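Local structure of putative histidinol-phosphate aminotransferase (Erwinia carotovora atroseptica, 3LY1) at residues 80-83 / 84-88; 88-91 / 92-95; 164-167 / 168-171; 209-212 / 213-217. The protein binds pyridoxal phosphate and is probably a transaminase of the histidinol-phosphate aminotransferase subfamily. All blocks are in the same frame, centred on the assembly; numbering follows the deposited sequence.

Interaction 1: residues 80-83 / 84-88. With EDO (1,2-ethanediol), chain I.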
loop_
_atom_site.group_PDB
_atom_site.type_symbol
_atom_site.label_atom_id
_atom_site.label_comp_id
_atom_site.label_asym_id
_atom_site.label_seq_id
_atom_site.Cartn_x
_atom_site.Cartn_y
_atom_site.Cartn_z
ATOM N N GLY A 80 -0.980 1.076 8.594
ATOM C CA GLY A 80 -0.934 1.953 9.780
ATOM C C GLY A 80 -0.364 1.318 11.020
ATOM O O GLY A 80 0.468 1.927 11.704
ATOM N N ILE A 81 -0.735 0.062 11.272
ATOM C CA ILE A 81 -0.215 -0.660 12.418
ATOM C C ILE A 81 1.281 -0.857 12.243
ATOM O O ILE A 81 2.053 -0.587 13.166
ATOM C CB ILE A 81 -0.890 -2.039 12.615
ATOM C CG1 ILE A 81 -2.397 -1.873 12.819
ATOM C CG2 ILE A 81 -0.196 -2.784 13.787
ATOM C CD1 ILE A 81 -3.268 -3.168 12.573
ATOM N N ARG A 82 1.683 -1.311 11.056
ATOM C CA ARG A 82 3.106 -1.453 10.722
ATOM C C ARG A 82 3.886 -0.163 10.921
ATOM O O ARG A 82 4.884 -0.142 11.625
ATOM C CB ARG A 82 3.323 -2.004 9.302
ATOM C CG ARG A 82 4.815 -2.342 9.066
ATOM C CD ARG A 82 5.146 -2.687 7.601
ATOM N NE ARG A 82 4.646 -1.647 6.726
ATOM C CZ ARG A 82 5.186 -0.449 6.586
ATOM N NH1 ARG A 82 6.295 -0.077 7.257
ATOM N NH2 ARG A 82 4.596 0.410 5.804
ATOM N N ALA A 83 3.409 0.926 10.349
ATOM C CA ALA A 83 4.102 2.197 10.418
ATOM C C ALA A 83 4.200 2.737 11.848
ATOM O O ALA A 83 5.261 3.252 12.241
ATOM C CB ALA A 83 3.436 3.225 9.518
ATOM N N ALA A 84 3.113 2.581 12.614
ATOM C CA ALA A 84 3.077 2.992 14.001
ATOM C C ALA A 84 4.122 2.237 14.782
ATOM O O ALA A 84 4.882 2.849 15.528
ATOM C CB ALA A 84 1.684 2.814 14.610
ATOM N N ILE A 85 4.195 0.921 14.603
ATOM C CA ILE A 85 5.184 0.101 15.334
ATOM C C ILE A 85 6.613 0.440 14.889
ATOM O O ILE A 85 7.517 0.624 15.720
ATOM C CB ILE A 85 4.918 -1.428 15.155
ATOM C CG1 ILE A 85 3.531 -1.834 15.702
ATOM C CG2 ILE A 85 6.072 -2.288 15.777
ATOM C CD1 ILE A 85 3.391 -1.732 17.177
ATOM N N GLU A 86 6.831 0.561 13.581
ATOM C CA GLU A 86 8.196 0.875 13.104
ATOM C C GLU A 86 8.673 2.237 13.623
ATOM O O GLU A 86 9.857 2.426 13.965
ATOM C CB GLU A 86 8.261 0.790 11.554
ATOM C CG GLU A 86 8.265 -0.668 11.026
ATOM C CD GLU A 86 8.528 -0.747 9.514
ATOM O OE1 GLU A 86 9.122 0.200 8.962
ATOM O OE2 GLU A 86 8.142 -1.744 8.888
ATOM N N ALA A 87 7.757 3.196 13.682
ATOM C CA ALA A 87 8.092 4.545 14.092
ATOM C C ALA A 87 8.542 4.620 15.543
ATOM O O ALA A 87 9.396 5.439 15.861
ATOM C CB ALA A 87 6.891 5.504 13.855
ATOM N N TYR A 88 7.996 3.749 16.396
ATOM C CA TYR A 88 8.209 3.801 17.842
ATOM C C TYR A 88 8.993 2.608 18.392
ATOM O O TYR A 88 9.217 2.511 19.598
ATOM C CB TYR A 88 6.867 4.016 18.549
ATOM C CG TYR A 88 6.418 5.431 18.318
ATOM C CD1 TYR A 88 6.933 6.467 19.091
ATOM C CD2 TYR A 88 5.609 5.763 17.248
ATOM C CE1 TYR A 88 6.603 7.781 18.848
ATOM C CE2 TYR A 88 5.258 7.063 17.001
ATOM C CZ TYR A 88 5.770 8.083 17.812
ATOM O OH TYR A 88 5.439 9.398 17.563
HETATM C C1 EDO I . 7.502 4.250 22.317
HETATM O O1 EDO I . 8.765 4.515 21.664
HETATM C C2 EDO I . 7.269 5.132 23.535
HETATM O O2 EDO I . 7.479 6.525 23.243
#

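Interaction 2: residues 88-91 / 92-95. With EDO (1,2-ethanediol), chain I.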
loop_
_atom_site.group_PDB
_atom_site.type_symbol
_atom_site.label_atom_id
_atom_site.label_comp_id
_atom_site.label_asym_id
_atom_site.label_seq_id
_atom_site.Cartn_x
_atom_site.Cartn_y
_atom_site.Cartn_z
ATOM N N TYR A 88 7.996 3.749 16.396
ATOM C CA TYR A 88 8.209 3.801 17.842
ATOM C C TYR A 88 8.993 2.608 18.392
ATOM O O TYR A 88 9.217 2.511 19.598
ATOM C CB TYR A 88 6.867 4.016 18.549
ATOM C CG TYR A 88 6.418 5.431 18.318
ATOM C CD1 TYR A 88 6.933 6.467 19.091
ATOM C CD2 TYR A 88 5.609 5.763 17.248
ATOM C CE1 TYR A 88 6.603 7.781 18.848
ATOM C CE2 TYR A 88 5.258 7.063 17.001
ATOM C CZ TYR A 88 5.770 8.083 17.812
ATOM O OH TYR A 88 5.439 9.398 17.563
ATOM N N ALA A 89 9.463 1.750 17.501
ATOM C CA ALA A 89 10.234 0.587 17.876
ATOM C C ALA A 89 11.672 0.934 18.267
ATOM O O ALA A 89 12.263 1.849 17.729
ATOM C CB ALA A 89 10.225 -0.410 16.719
ATOM N N SER A 90 12.218 0.199 19.221
ATOM C CA SER A 90 13.653 0.168 19.432
ATOM C C SER A 90 13.968 -1.163 20.087
ATOM O O SER A 90 13.061 -1.866 20.522
ATOM C CB SER A 90 14.113 1.336 20.306
ATOM O OG SER A 90 13.500 1.277 21.583
ATOM N N LEU A 91 15.250 -1.531 20.144
ATOM C CA LEU A 91 15.609 -2.810 20.790
ATOM C C LEU A 91 15.307 -2.765 22.296
ATOM O O LEU A 91 15.163 -3.819 22.900
ATOM C CB LEU A 91 17.067 -3.228 20.507
ATOM C CG LEU A 91 17.393 -3.779 19.095
ATOM C CD1 LEU A 91 18.895 -4.234 19.044
ATOM C CD2 LEU A 91 16.430 -4.915 18.620
ATOM N N GLU A 92 15.148 -1.558 22.856
ATOM C CA GLU A 92 14.841 -1.436 24.286
ATOM C C GLU A 92 13.323 -1.385 24.595
ATOM O O GLU A 92 12.918 -1.553 25.750
ATOM C CB GLU A 92 15.584 -0.240 24.885
ATOM C CG GLU A 92 17.115 -0.418 24.937
ATOM C CD GLU A 92 17.783 -0.438 23.558
ATOM O OE1 GLU A 92 17.318 0.268 22.629
ATOM O OE2 GLU A 92 18.793 -1.164 23.410
ATOM N N ALA A 93 12.495 -1.211 23.562
ATOM C CA ALA A 93 11.036 -1.117 23.710
ATOM C C ALA A 93 10.290 -2.456 23.921
ATOM O O ALA A 93 10.725 -3.546 23.486
ATOM C CB ALA A 93 10.465 -0.407 22.511
ATOM N N GLN A 94 9.172 -2.372 24.626
ATOM C CA GLN A 94 8.270 -3.514 24.780
ATOM C C GLN A 94 6.935 -3.139 24.150
ATOM O O GLN A 94 6.565 -1.970 24.147
ATOM C CB GLN A 94 8.051 -3.891 26.250
ATOM C CG GLN A 94 7.212 -2.899 27.044
ATOM C CD GLN A 94 6.740 -3.396 28.429
ATOM O OE1 GLN A 94 6.300 -2.583 29.236
ATOM N NE2 GLN A 94 6.855 -4.682 28.706
ATOM N N LEU A 95 6.236 -4.127 23.620
ATOM C CA LEU A 95 4.842 -3.953 23.218
ATOM C C LEU A 95 4.003 -4.577 24.337
ATOM O O LEU A 95 4.252 -5.718 24.714
ATOM C CB LEU A 95 4.560 -4.689 21.901
ATOM C CG LEU A 95 3.099 -4.801 21.485
ATOM C CD1 LEU A 95 2.666 -3.465 20.973
ATOM C CD2 LEU A 95 2.882 -5.903 20.416
HETATM C C1 EDO I . 7.502 4.250 22.317
HETATM O O1 EDO I . 8.765 4.515 21.664
HETATM C C2 EDO I . 7.269 5.132 23.535
HETATM O O2 EDO I . 7.479 6.525 23.243
HETATM O O HOH W 1 12.921 -4.728 23.960
#

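Interaction 3: residues 164-167 / 168-171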
loop_
_atom_site.group_PDB
_atom_site.type_symbol
_atom_site.label_atom_id
_atom_site.label_comp_id
_atom_site.label_asym_id
_atom_site.label_seq_id
_atom_site.Cartn_x
_atom_site.Cartn_y
_atom_site.Cartn_z
ATOM N N GLU A 164 -9.435 6.237 28.945
ATOM C CA GLU A 164 -9.101 7.676 28.876
ATOM C C GLU A 164 -8.241 8.203 30.039
ATOM O O GLU A 164 -7.284 8.939 29.781
ATOM C CB GLU A 164 -10.335 8.558 28.687
ATOM C CG GLU A 164 -11.031 8.374 27.354
ATOM C CD GLU A 164 -12.364 9.126 27.239
ATOM O OE1 GLU A 164 -12.776 9.807 28.215
ATOM O OE2 GLU A 164 -13.013 9.035 26.164
ATOM N N PRO A 165 -8.549 7.834 31.299
ATOM C CA PRO A 165 -7.717 8.390 32.368
ATOM C C PRO A 165 -6.327 7.823 32.392
ATOM O O PRO A 165 -5.421 8.497 32.843
ATOM C CB PRO A 165 -8.439 7.967 33.667
ATOM C CG PRO A 165 -9.798 7.623 33.274
ATOM C CD PRO A 165 -9.696 7.105 31.852
ATOM N N TRP A 166 -6.162 6.577 31.962
ATOM C CA TRP A 166 -4.816 6.018 31.811
ATOM C C TRP A 166 -4.001 6.830 30.799
ATOM O O TRP A 166 -2.876 7.248 31.094
ATOM C CB TRP A 166 -4.901 4.563 31.380
ATOM C CG TRP A 166 -3.574 3.852 31.243
ATOM C CD1 TRP A 166 -2.380 4.181 31.829
ATOM C CD2 TRP A 166 -3.337 2.661 30.495
ATOM N NE1 TRP A 166 -1.414 3.266 31.474
ATOM C CE2 TRP A 166 -1.979 2.321 30.660
ATOM C CE3 TRP A 166 -4.149 1.840 29.715
ATOM C CZ2 TRP A 166 -1.419 1.190 30.079
ATOM C CZ3 TRP A 166 -3.587 0.724 29.122
ATOM C CH2 TRP A 166 -2.238 0.413 29.305
ATOM N N ILE A 167 -4.599 7.098 29.637
ATOM C CA ILE A 167 -3.889 7.827 28.570
ATOM C C ILE A 167 -3.635 9.277 28.992
ATOM O O ILE A 167 -2.549 9.821 28.782
ATOM C CB ILE A 167 -4.654 7.768 27.235
ATOM C CG1 ILE A 167 -4.763 6.304 26.777
ATOM C CG2 ILE A 167 -3.979 8.696 26.161
ATOM C CD1 ILE A 167 -5.530 6.100 25.462
ATOM N N ALA A 168 -4.632 9.883 29.622
ATOM C CA ALA A 168 -4.542 11.254 30.067
ATOM C C ALA A 168 -3.456 11.417 31.143
ATOM O O ALA A 168 -2.913 12.488 31.298
ATOM C CB ALA A 168 -5.906 11.743 30.563
ATOM N N SER A 169 -3.129 10.346 31.875
ATOM C CA SER A 169 -2.103 10.409 32.916
ATOM C C SER A 169 -0.689 10.471 32.332
ATOM O O SER A 169 0.253 10.673 33.075
ATOM C CB SER A 169 -2.224 9.228 33.906
ATOM O OG SER A 169 -1.701 8.006 33.392
ATOM N N LYS A 170 -0.535 10.259 31.023
ATOM C CA LYS A 170 0.774 10.317 30.354
ATOM C C LYS A 170 1.899 9.494 30.997
ATOM O O LYS A 170 2.937 10.040 31.374
ATOM C CB LYS A 170 1.241 11.765 30.228
ATOM C CG LYS A 170 0.307 12.596 29.373
ATOM C CD LYS A 170 0.771 14.040 29.250
ATOM C CE LYS A 170 -0.437 14.960 28.972
ATOM N NZ LYS A 170 -1.465 14.371 27.999
ATOM N N PRO A 171 1.708 8.177 31.098
ATOM C CA PRO A 171 2.827 7.366 31.584
ATOM C C PRO A 171 4.104 7.578 30.746
ATOM O O PRO A 171 4.068 7.724 29.509
ATOM C CB PRO A 171 2.293 5.938 31.518
ATOM C CG PRO A 171 1.165 5.981 30.560
ATOM C CD PRO A 171 0.599 7.370 30.579
#

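Interaction 4: residues 209-212 / 213-217. With PLP (pyridoxal-5'-phosphate), chain E; EDO (1,2-ethanediol), chain H.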
loop_
_atom_site.group_PDB
_atom_site.type_symbol
_atom_site.label_atom_id
_atom_site.label_comp_id
_atom_site.label_asym_id
_atom_site.label_seq_id
_atom_site.Cartn_x
_atom_site.Cartn_y
_atom_site.Cartn_z
ATOM N N LYS A 209 -7.881 3.914 11.879
ATOM C CA LYS A 209 -9.190 3.652 11.315
ATOM C C LYS A 209 -9.063 3.140 9.887
ATOM O O LYS A 209 -7.997 3.221 9.265
ATOM C CB LYS A 209 -10.105 4.894 11.426
ATOM C CG LYS A 209 -10.673 5.087 12.876
ATOM C CD LYS A 209 -11.676 6.229 13.016
ATOM C CE LYS A 209 -13.000 5.893 12.308
ATOM N NZ LYS A 209 -13.834 4.883 13.060
ATOM N N THR A 210 -10.142 2.544 9.389
ATOM C CA THR A 210 -10.137 1.874 8.087
ATOM C C THR A 210 -11.492 2.064 7.413
ATOM O O THR A 210 -12.470 2.250 8.098
ATOM C CB THR A 210 -9.829 0.377 8.217
ATOM O OG1 THR A 210 -9.722 -0.210 6.905
ATOM C CG2 THR A 210 -10.890 -0.332 9.044
ATOM N N PHE A 211 -11.522 2.021 6.079
ATOM C CA PHE A 211 -12.767 1.958 5.290
ATOM C C PHE A 211 -13.227 0.499 5.009
ATOM O O PHE A 211 -14.197 0.263 4.276
ATOM C CB PHE A 211 -12.582 2.716 3.981
ATOM C CG PHE A 211 -12.638 4.218 4.118
ATOM C CD1 PHE A 211 -11.532 4.971 4.520
ATOM C CD2 PHE A 211 -13.801 4.881 3.842
ATOM C CE1 PHE A 211 -11.624 6.364 4.628
ATOM C CE2 PHE A 211 -13.895 6.278 3.930
ATOM C CZ PHE A 211 -12.807 7.017 4.328
ATOM N N SER A 212 -12.507 -0.469 5.557
ATOM C CA SER A 212 -12.675 -1.875 5.219
ATOM C C SER A 212 -13.940 -2.504 5.856
ATOM O O SER A 212 -14.324 -3.577 5.444
ATOM C CB SER A 212 -11.455 -2.685 5.644
ATOM O OG SER A 212 -10.325 -2.419 4.856
ATOM N N LYS A 213 -14.559 -1.856 6.842
ATOM C CA LYS A 213 -15.609 -2.512 7.657
ATOM C C LYS A 213 -16.978 -1.852 7.473
ATOM O O LYS A 213 -17.681 -2.217 6.544
ATOM C CB LYS A 213 -15.175 -2.634 9.115
ATOM C CG LYS A 213 -13.741 -3.226 9.313
ATOM C CD LYS A 213 -13.564 -4.658 8.832
ATOM C CE LYS A 213 -12.127 -5.150 8.933
ATOM N NZ LYS A 213 -11.974 -6.568 8.466
ATOM N N ILE A 214 -17.345 -0.849 8.257
ATOM C CA ILE A 214 -18.671 -0.229 8.049
ATOM C C ILE A 214 -18.816 0.243 6.589
ATOM O O ILE A 214 -19.896 0.081 5.984
ATOM C CB ILE A 214 -18.977 0.932 9.048
ATOM C CG1 ILE A 214 -20.456 1.351 8.980
ATOM C CG2 ILE A 214 -18.110 2.117 8.806
ATOM C CD1 ILE A 214 -21.313 0.761 10.049
ATOM N N HIS A 215 -17.735 0.801 6.020
ATOM C CA HIS A 215 -17.779 1.334 4.664
ATOM C C HIS A 215 -17.676 0.233 3.607
ATOM O O HIS A 215 -17.768 0.511 2.430
ATOM C CB HIS A 215 -16.672 2.381 4.436
ATOM C CG HIS A 215 -16.901 3.690 5.146
ATOM N ND1 HIS A 215 -17.605 4.722 4.579
ATOM C CD2 HIS A 215 -16.507 4.128 6.367
ATOM C CE1 HIS A 215 -17.628 5.745 5.413
ATOM N NE2 HIS A 215 -16.974 5.410 6.507
ATOM N N ALA A 216 -17.439 -1.006 4.012
ATOM C CA ALA A 216 -17.515 -2.152 3.086
ATOM C C ALA A 216 -16.499 -2.117 1.929
ATOM O O ALA A 216 -16.798 -2.580 0.842
ATOM C CB ALA A 216 -18.967 -2.301 2.527
HETATM N N MSE A 217 -15.286 -1.635 2.181
HETATM C CA MSE A 217 -14.289 -1.472 1.113
HETATM C C MSE A 217 -12.968 -2.185 1.424
HETATM O O MSE A 217 -11.892 -1.699 1.017
HETATM C CB MSE A 217 -14.021 0.022 0.889
HETATM C CG MSE A 217 -15.224 0.831 0.509
HETATM SE SE MSE A 217 -14.936 2.844 0.473
HETATM C CE MSE A 217 -13.299 2.781 -0.099
HETATM N N1 PLP E . -7.433 -3.769 12.800
HETATM C C2 PLP E . -8.300 -4.781 13.157
HETATM C C2A PLP E . -8.749 -4.876 14.593
HETATM C C3 PLP E . -8.697 -5.694 12.179
HETATM O O3 PLP E . -9.535 -6.702 12.534
HETATM C C4 PLP E . -8.214 -5.568 10.858
HETATM C C4A PLP E . -8.733 -6.463 9.762
HETATM O O4A PLP E . -8.711 -7.658 10.004
HETATM C C5 PLP E . -7.326 -4.539 10.521
HETATM C C6 PLP E . -6.941 -3.657 11.531
HETATM C C5A PLP E . -6.766 -4.367 9.126
HETATM O O4P PLP E . -7.752 -4.103 8.111
HETATM P P PLP E . -7.405 -3.212 6.834
HETATM O O1P PLP E . -5.970 -3.337 6.429
HETATM O O2P PLP E . -7.777 -1.830 7.301
HETATM O O3P PLP E . -8.379 -3.763 5.805
HETATM C C1 EDO H . -13.785 6.893 8.000
HETATM O O1 EDO H . -13.678 6.401 9.331
HETATM C C2 EDO H . -14.459 8.254 8.046
HETATM O O2 EDO H . -15.863 8.040 8.122
HETATM O O HOH W 2 -14.898 0.868 7.791
HETATM O O HOH W 3 -10.040 -0.582 2.779
#

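Interaction 1: residues 80-83 / 84-88
Residues R82 and E86 sit one turn apart on helix 76-88, whose backbone here runs in regular i to i+4 bonds, the straightest being E86 N to R82 O. On the outer flank of that turn R82 NH1 donates to E86 OE2 at 3.0 Å, a salt bridge with an N-H...O angle of 162°. The carboxylate lies at the edge of the guanidinium, yet its oxygen is met from above its own plane, the two planes standing 60° apart. R82 starts with CG anti to the backbone N (chi1 -171°), and the bend at chi3 turns NH1 toward E86, whose extended chain reaches back to meet it. NE of R82 is paired with E79, and NH1 also reaches the backbone O of Y238. Across the other flank I81 CG2 lies 4.3 Å from I85 CG1; the methyl of A84 lets the helix come close to I177 of strand 174-179 and to I206, while I85 packs beside it on I177. I81 also touches the cofactor. R82 and E86 meet their copies in the second subunit, like charges facing like, so each salt bridge probably offsets the repulsion across the dimer interface.

Interaction 2: residues 88-91 / 92-95
S90 and A93 face each other across a tight reversal of the chain, with S90 OG lying close to both the N and the methyl of A93. S90 OG stands between its backbone N and carbonyl carbon (chi1 61°), which tucks it inside the bend, 3.6 Å from A93 CB and 3.3 Å from A93 N. The methyl of A93 is equally near S90 O, so a small side chain suits this inner corner, and beyond the turn it packs on M114. The two middle residues turn outward instead. In the modelled conformer, one of two, E92 bends at chi2 (68°) and lays its carboxylate alongside L91, with E92 OE2 4.0 Å from L91 CB, so this contact is doubtful. Both side chains lie at the surface, where a charged group is easily accommodated.

These four residues form a type I beta turn, the link by which helix 76-88 hands the chain over to strand 94-98 in the central sheet of the aminotransferase fold. Its closing bond runs from A93 N to S90 O at 3.2 Å, with the donor well above the carbonyl plane of S90. A water bridges two backbone oxygens, donating to L91 O at 2.6 Å and to A93 O at 2.5 Å. E92 O is taken by the hydroxyl of Y139. At the helix end, the carbonyl of Y88 accepts from O1 of an ethanediol at 2.9 Å, a molecule probably left by crystallisation, while L95 at the far end settles on I144 and Y146 of strand 143-148.

Interaction 3: residues 164-167 / 168-171
S169 OG donates to W166 O at 2.7 Å, a side chain turned back on the last turn of helix 160-168. The hydroxyl lies between its own backbone N and carbonyl carbon (chi1 78°), and from there it reaches the carbonyl three residues earlier, its approach tilted 21° from the carbonyl plane. A serine suits a helix end because its short arm can take up a main-chain oxygen as the regular bonding gives out. That change is visible in the backbone: A168 N still bonds E164 O at 2.8 Å, S169 N makes weak bonds to P165 O and W166 O, and K170 N steps back to I167 O at 3.0 Å. I167 O is also held by the side-chain amide of N204. K170 then leaves the helix with positive phi (51°).

Packing follows from this exit. P171 sets CD beside the same carbonyl oxygen, 3.5 Å from W166 O, and its CG touches the indole at NE1, 3.9 Å away, the two side chains crossing at about a right angle. W166 goes on to helix 129-137, where L132 and V136 receive it, and meets F176 edge-to-face; I167 and P171 also touch F176 of strand 174-179. A proline, with no N-H to donate, fits a position beyond the last helical bond. W166 O thus accepts the S169 hydroxyl while P171 lies against it, so a main-chain oxygen that loses a regular helical partner is still satisfied.

Interaction 4: residues 209-212 / 213-217
T210 and K213 meet beside the cofactor, T210 CG2 lying 4.1 Å from K213 CG. T210 OG1 donates to O2P of pyridoxal phosphate at 2.6 Å and S212 OG to O3P at 2.5 Å, small hydroxyls that can approach closely. K213 stretches out past its chi2 bend until its NZ stands 3.5 Å from C4A of the cofactor, with no covalent link modelled; NZ is hydrogen-bonded to the hydroxyl of Y48 of the second subunit.

Behind this shell, T210 OG1 also accepts from S212 N, an ST turn that orients T210 OG1 and the backbone at S212. One water joins S212 OG to M217 O, and another links T210 O with K213 N. M217 N bonds F211 O at 3.0 Å, closing the loop over a type I turn from K213 to A216.

Further out, F211 packs against the side chains beyond the turn. Its CD2 lies over one face of the H215 ring, 3.6 Å from H215 CG, with the planes 49° apart, and the selenium of M217, a selenomethionine, makes an oblique Met-aromatic contact with the F211 ring (SE to centroid 5.2 Å). H215 ND1 is held by S255, and F211 packs on A252 of helix 246-255. A strand ending at T210, followed by a loop carrying S212 and K213, with the lysine beside C4A, is the arrangement of the cofactor site in fold-type I aminotransferases, in which that lysine classically forms the internal aldimine.

How the interactions relate
Interactions 1 and 4 are buried and near the cofactor, and both touch the second subunit; interaction 2 is a surface turn and interaction 3 is partly buried, both away from that site. Interactions 1 and 2 share Y88, and I85 CD1 touches L95 CD1, so the helix packs against the strand that follows it in the chain. Interactions 1 and 3 both pack on strand 174-179, and interactions 2 and 4 reach the same seven-stranded sheet. Chemistry follows place: a salt bridge at the dimer interface in interaction 1, a water-bridged turn in interaction 2, a serine hydroxyl taking up a carbonyl oxygen just after the helix end in interaction 3, and hydroxyls holding phosphate in interaction 4.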